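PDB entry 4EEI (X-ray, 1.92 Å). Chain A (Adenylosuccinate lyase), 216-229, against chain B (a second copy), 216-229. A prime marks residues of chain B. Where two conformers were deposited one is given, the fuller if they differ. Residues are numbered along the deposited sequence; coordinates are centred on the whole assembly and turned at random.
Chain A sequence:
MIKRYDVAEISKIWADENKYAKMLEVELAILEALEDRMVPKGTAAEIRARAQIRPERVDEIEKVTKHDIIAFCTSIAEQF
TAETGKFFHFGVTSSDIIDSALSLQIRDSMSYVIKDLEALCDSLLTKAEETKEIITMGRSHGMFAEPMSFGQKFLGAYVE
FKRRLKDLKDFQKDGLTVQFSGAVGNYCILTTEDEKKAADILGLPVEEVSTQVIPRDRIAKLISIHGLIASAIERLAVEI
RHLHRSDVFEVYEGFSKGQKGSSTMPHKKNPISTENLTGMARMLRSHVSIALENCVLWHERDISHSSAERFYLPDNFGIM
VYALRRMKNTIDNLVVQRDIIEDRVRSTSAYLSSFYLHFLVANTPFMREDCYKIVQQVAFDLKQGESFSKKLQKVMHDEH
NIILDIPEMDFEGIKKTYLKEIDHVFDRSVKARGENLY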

# COMPACT_ATOMS: atom_id res chain seq x y z
N ARG A 216 -10.91 8.89 -13.47
CA ARG A 216 -10.41 9.12 -12.11
C ARG A 216 -8.90 9.32 -11.99
O ARG A 216 -8.39 9.45 -10.87
CB ARG A 216 -10.88 8.01 -11.16
CG ARG A 216 -11.93 8.47 -10.15
CD ARG A 216 -13.17 9.01 -10.84
NE ARG A 216 -14.08 9.60 -9.86
CZ ARG A 216 -15.16 10.30 -10.20
NH1 ARG A 216 -15.95 10.80 -9.25
NH2 ARG A 216 -15.45 10.49 -11.48
N ASP A 217 -8.17 9.33 -13.11
CA ASP A 217 -6.72 9.54 -13.03
C ASP A 217 -6.38 11.00 -12.70
O ASP A 217 -5.26 11.29 -12.25
CB ASP A 217 -5.98 9.08 -14.30
CG ASP A 217 -6.41 9.86 -15.55
OD1 ASP A 217 -5.65 10.75 -16.00
OD2 ASP A 217 -7.50 9.57 -16.08
N ARG A 218 -7.32 11.90 -12.91
CA ARG A 218 -7.07 13.30 -12.56
C ARG A 218 -7.00 13.44 -11.04
O ARG A 218 -6.06 14.04 -10.51
CB ARG A 218 -8.15 14.20 -13.17
CG ARG A 218 -8.10 14.23 -14.72
CD ARG A 218 -9.09 15.22 -15.31
NE ARG A 218 -9.03 15.27 -16.78
CZ ARG A 218 -8.09 15.93 -17.46
NH1 ARG A 218 -7.14 16.59 -16.80
NH2 ARG A 218 -8.11 15.95 -18.79
N ILE A 219 -7.98 12.88 -10.35
CA ILE A 219 -7.96 12.82 -8.89
C ILE A 219 -6.74 12.07 -8.40
O ILE A 219 -6.06 12.50 -7.47
CB ILE A 219 -9.25 12.16 -8.36
CG1 ILE A 219 -10.42 13.13 -8.50
CG2 ILE A 219 -9.10 11.77 -6.90
CD1 ILE A 219 -11.79 12.47 -8.42
N ALA A 220 -6.44 10.93 -9.03
CA ALA A 220 -5.30 10.12 -8.61
C ALA A 220 -3.99 10.90 -8.73
O ALA A 220 -3.11 10.78 -7.88
CB ALA A 220 -5.23 8.82 -9.41
N LYS A 221 -3.85 11.68 -9.79
CA LYS A 221 -2.67 12.50 -9.96
C LYS A 221 -2.53 13.50 -8.82
O LYS A 221 -1.44 13.66 -8.27
CB LYS A 221 -2.70 13.23 -11.31
CG LYS A 221 -1.53 14.21 -11.49
CD LYS A 221 -1.45 14.77 -12.92
CE LYS A 221 -0.34 15.82 -13.03
NZ LYS A 221 -0.14 16.32 -14.43
N LEU A 222 -3.62 14.16 -8.44
CA LEU A 222 -3.57 15.12 -7.34
C LEU A 222 -3.23 14.44 -6.02
O LEU A 222 -2.41 14.94 -5.24
CB LEU A 222 -4.88 15.88 -7.21
CG LEU A 222 -4.94 16.92 -6.08
CD1 LEU A 222 -3.85 17.96 -6.24
CD2 LEU A 222 -6.31 17.59 -6.06
N ILE A 223 -3.85 13.30 -5.78
CA ILE A 223 -3.64 12.57 -4.53
C ILE A 223 -2.19 12.06 -4.46
O ILE A 223 -1.61 11.96 -3.37
CB ILE A 223 -4.68 11.44 -4.38
CG1 ILE A 223 -6.09 12.04 -4.27
CG2 ILE A 223 -4.40 10.57 -3.16
CD1 ILE A 223 -6.26 12.98 -3.07
N SER A 224 -1.62 11.76 -5.62
CA SER A 224 -0.21 11.35 -5.71
C SER A 224 0.70 12.49 -5.30
O SER A 224 1.66 12.28 -4.56
CB SER A 224 0.13 10.86 -7.13
OG SER A 224 -0.44 9.60 -7.39
N ILE A 225 0.39 13.70 -5.75
CA ILE A 225 1.16 14.88 -5.35
C ILE A 225 1.06 15.05 -3.83
O ILE A 225 2.06 15.31 -3.17
CB ILE A 225 0.68 16.18 -6.05
CG1 ILE A 225 0.84 16.05 -7.57
CG2 ILE A 225 1.50 17.38 -5.56
CD1 ILE A 225 0.21 17.20 -8.35
N HIS A 226 -0.13 14.88 -3.29
CA HIS A 226 -0.31 14.95 -1.84
C HIS A 226 0.50 13.87 -1.12
O HIS A 226 0.98 14.09 -0.01
CB HIS A 226 -1.79 14.89 -1.47
CG HIS A 226 -2.53 16.16 -1.74
ND1 HIS A 226 -3.81 16.39 -1.30
CD2 HIS A 226 -2.16 17.29 -2.40
CE1 HIS A 226 -4.21 17.60 -1.68
NE2 HIS A 226 -3.22 18.16 -2.35
N GLY A 227 0.64 12.70 -1.75
CA GLY A 227 1.47 11.65 -1.19
C GLY A 227 2.93 12.06 -1.09
O GLY A 227 3.61 11.78 -0.10
N LEU A 228 3.43 12.74 -2.12
CA LEU A 228 4.81 13.23 -2.11
C LEU A 228 4.96 14.31 -1.04
O LEU A 228 5.96 14.38 -0.35
CB LEU A 228 5.18 13.77 -3.49
CG LEU A 228 5.24 12.74 -4.62
CD1 LEU A 228 5.14 13.43 -5.99
CD2 LEU A 228 6.53 11.95 -4.52
N ILE A 229 3.95 15.16 -0.92
CA ILE A 229 3.95 16.16 0.15
C ILE A 229 4.01 15.48 1.53
O ILE A 229 4.68 15.97 2.43
CB ILE A 229 2.73 17.08 0.05
CG1 ILE A 229 2.88 18.03 -1.14
CG2 ILE A 229 2.60 17.94 1.30
CD1 ILE A 229 1.58 18.78 -1.47
N ARG B 216 15.30 11.84 -2.26
CA ARG B 216 14.62 10.75 -2.97
C ARG B 216 13.22 11.08 -3.49
O ARG B 216 12.55 10.20 -4.04
CB ARG B 216 14.59 9.48 -2.11
CG ARG B 216 15.50 8.37 -2.63
CD ARG B 216 16.94 8.81 -2.69
NE ARG B 216 17.77 7.80 -3.34
CZ ARG B 216 19.04 7.99 -3.69
NH1 ARG B 216 19.73 7.02 -4.27
NH2 ARG B 216 19.61 9.17 -3.44
N ASP B 217 12.76 12.32 -3.33
CA ASP B 217 11.43 12.67 -3.83
C ASP B 217 11.42 12.80 -5.36
O ASP B 217 10.35 12.74 -5.98
CB ASP B 217 10.86 13.95 -3.18
CG ASP B 217 11.71 15.19 -3.46
OD1 ASP B 217 11.33 16.02 -4.32
OD2 ASP B 217 12.77 15.34 -2.82
N ARG B 218 12.59 12.96 -5.96
CA ARG B 218 12.65 13.03 -7.41
C ARG B 218 12.31 11.66 -8.01
O ARG B 218 11.48 11.54 -8.90
CB ARG B 218 14.03 13.53 -7.87
CG ARG B 218 14.29 14.99 -7.46
CD ARG B 218 15.61 15.52 -8.02
NE ARG B 218 15.85 16.92 -7.66
CZ ARG B 218 15.27 17.96 -8.26
NH1 ARG B 218 14.42 17.75 -9.26
NH2 ARG B 218 15.56 19.20 -7.89
N ILE B 219 12.96 10.62 -7.49
CA ILE B 219 12.64 9.25 -7.86
C ILE B 219 11.18 8.93 -7.53
O ILE B 219 10.47 8.33 -8.34
CB ILE B 219 13.57 8.26 -7.13
CG1 ILE B 219 14.96 8.31 -7.77
CG2 ILE B 219 13.05 6.83 -7.22
CD1 ILE B 219 16.07 7.72 -6.90
N ALA B 220 10.73 9.33 -6.35
CA ALA B 220 9.36 9.05 -5.94
C ALA B 220 8.35 9.68 -6.89
O ALA B 220 7.32 9.08 -7.20
CB ALA B 220 9.12 9.50 -4.50
N LYS B 221 8.64 10.90 -7.33
CA LYS B 221 7.77 11.56 -8.29
C LYS B 221 7.67 10.75 -9.59
O LYS B 221 6.57 10.56 -10.12
CB LYS B 221 8.25 12.98 -8.58
CG LYS B 221 7.44 13.68 -9.68
CD LYS B 221 7.80 15.17 -9.81
CE LYS B 221 7.04 15.82 -10.97
NZ LYS B 221 7.26 17.30 -11.08
N LEU B 222 8.80 10.27 -10.10
CA LEU B 222 8.78 9.48 -11.33
C LEU B 222 8.02 8.17 -11.14
O LEU B 222 7.22 7.77 -11.99
CB LEU B 222 10.20 9.19 -11.82
CG LEU B 222 10.30 8.36 -13.11
CD1 LEU B 222 9.57 9.04 -14.25
CD2 LEU B 222 11.76 8.14 -13.47
N ILE B 223 8.26 7.52 -10.02
CA ILE B 223 7.62 6.23 -9.74
C ILE B 223 6.11 6.42 -9.57
O ILE B 223 5.31 5.53 -9.91
CB ILE B 223 8.28 5.56 -8.52
CG1 ILE B 223 9.74 5.22 -8.83
CG2 ILE B 223 7.55 4.28 -8.11
CD1 ILE B 223 9.91 4.28 -10.03
N SER B 224 5.72 7.59 -9.06
CA SER B 224 4.30 7.95 -8.93
C SER B 224 3.65 8.06 -10.30
O SER B 224 2.55 7.58 -10.51
CB SER B 224 4.13 9.25 -8.14
OG SER B 224 4.39 9.05 -6.76
N ILE B 225 4.35 8.69 -11.24
CA ILE B 225 3.86 8.80 -12.62
C ILE B 225 3.69 7.39 -13.19
O ILE B 225 2.68 7.09 -13.83
CB ILE B 225 4.79 9.63 -13.53
CG1 ILE B 225 4.90 11.06 -13.00
CG2 ILE B 225 4.23 9.66 -14.96
CD1 ILE B 225 5.96 11.90 -13.74
N HIS B 226 4.67 6.52 -12.95
CA HIS B 226 4.56 5.14 -13.41
C HIS B 226 3.38 4.42 -12.76
O HIS B 226 2.76 3.56 -13.39
CB HIS B 226 5.88 4.39 -13.17
CG HIS B 226 6.96 4.75 -14.13
ND1 HIS B 226 8.15 4.06 -14.22
CD2 HIS B 226 7.04 5.73 -15.07
CE1 HIS B 226 8.91 4.59 -15.15
NE2 HIS B 226 8.26 5.61 -15.69
N GLY B 227 3.06 4.77 -11.52
CA GLY B 227 1.89 4.23 -10.85
C GLY B 227 0.60 4.61 -11.56
O GLY B 227 -0.31 3.80 -11.72
N LEU B 228 0.51 5.87 -12.00
CA LEU B 228 -0.66 6.33 -12.73
C LEU B 228 -0.73 5.62 -14.08
O LEU B 228 -1.81 5.25 -14.55
CB LEU B 228 -0.60 7.84 -12.91
CG LEU B 228 -0.70 8.67 -11.64
CD1 LEU B 228 -0.16 10.09 -11.86
CD2 LEU B 228 -2.15 8.74 -11.18
N ILE B 229 0.42 5.44 -14.72
CA ILE B 229 0.46 4.68 -15.96
C ILE B 229 -0.04 3.24 -15.74
O ILE B 229 -0.72 2.68 -16.59
CB ILE B 229 1.88 4.66 -16.55
CG1 ILE B 229 2.22 6.04 -17.12
CG2 ILE B 229 1.98 3.65 -17.69
CD1 ILE B 229 3.71 6.18 -17.47
O HOH W 1 2.51 9.53 -4.70
O HOH W 2 1.05 7.28 -8.06

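How do the two backbones lie against each other? Residues 217 to 229 are helical in each chain; the copies are related by an exact two-fold axis and run nearly antiparallel, at 157°, with their helix axes 10.3 Å apart at closest approach. The axis pairs Ser224 with its own copy, while Asp217 lies beside Leu228′ and Leu228 beside Asp217′.

What does the first part of the chain A helix offer its partner? Asp217, Ala220, Lys221 and Ser224 form a hole that receives the side chain of Leu228′. The carboxylate of Asp217 is satisfied elsewhere in the structure. The closest contact in the hole is Ala220 CB to Leu228′ CD2, 3.6 Å, an apolar contact between two methyl groups. Lys221 contributes its backbone and the root of its side chain, with Lys221 CB 4.1 Å from Leu228′ CD1. Its extended all-t chain then leads away, and its NZ is hydrogen-bonded elsewhere in the structure.

What happens where the helices meet at Ser224? The two serines approach without bonding directly; Ser224 CB and Ser224′ CB are 4.4 Å apart. Each hydroxyl instead turns back on its own helix, Ser224 OG donating to Ala220 O at 3.0 Å. Two waters supply the polar link: water 1 donates to Ser224 O (2.9 Å) and Ser224′ OG (2.8 Å), and water 2 makes the reciprocal bridge from Ser224 OG to Ser224′ O. No direct hydrogen bond joins the stretches.

How does the far end of chain A complete the contact? Gly227 touches nothing across the gap, but Leu228 repeats the knob-into-hole arrangement in reverse, settling among Asp217′, Ala220′, Lys221′ and Ser224′. Leu228 CD2 lies 3.6 Å from Ala220′ CB. The two leucines supply about half of the 341 Å² buried, and their apolar packing flanks the two waters at Ser224.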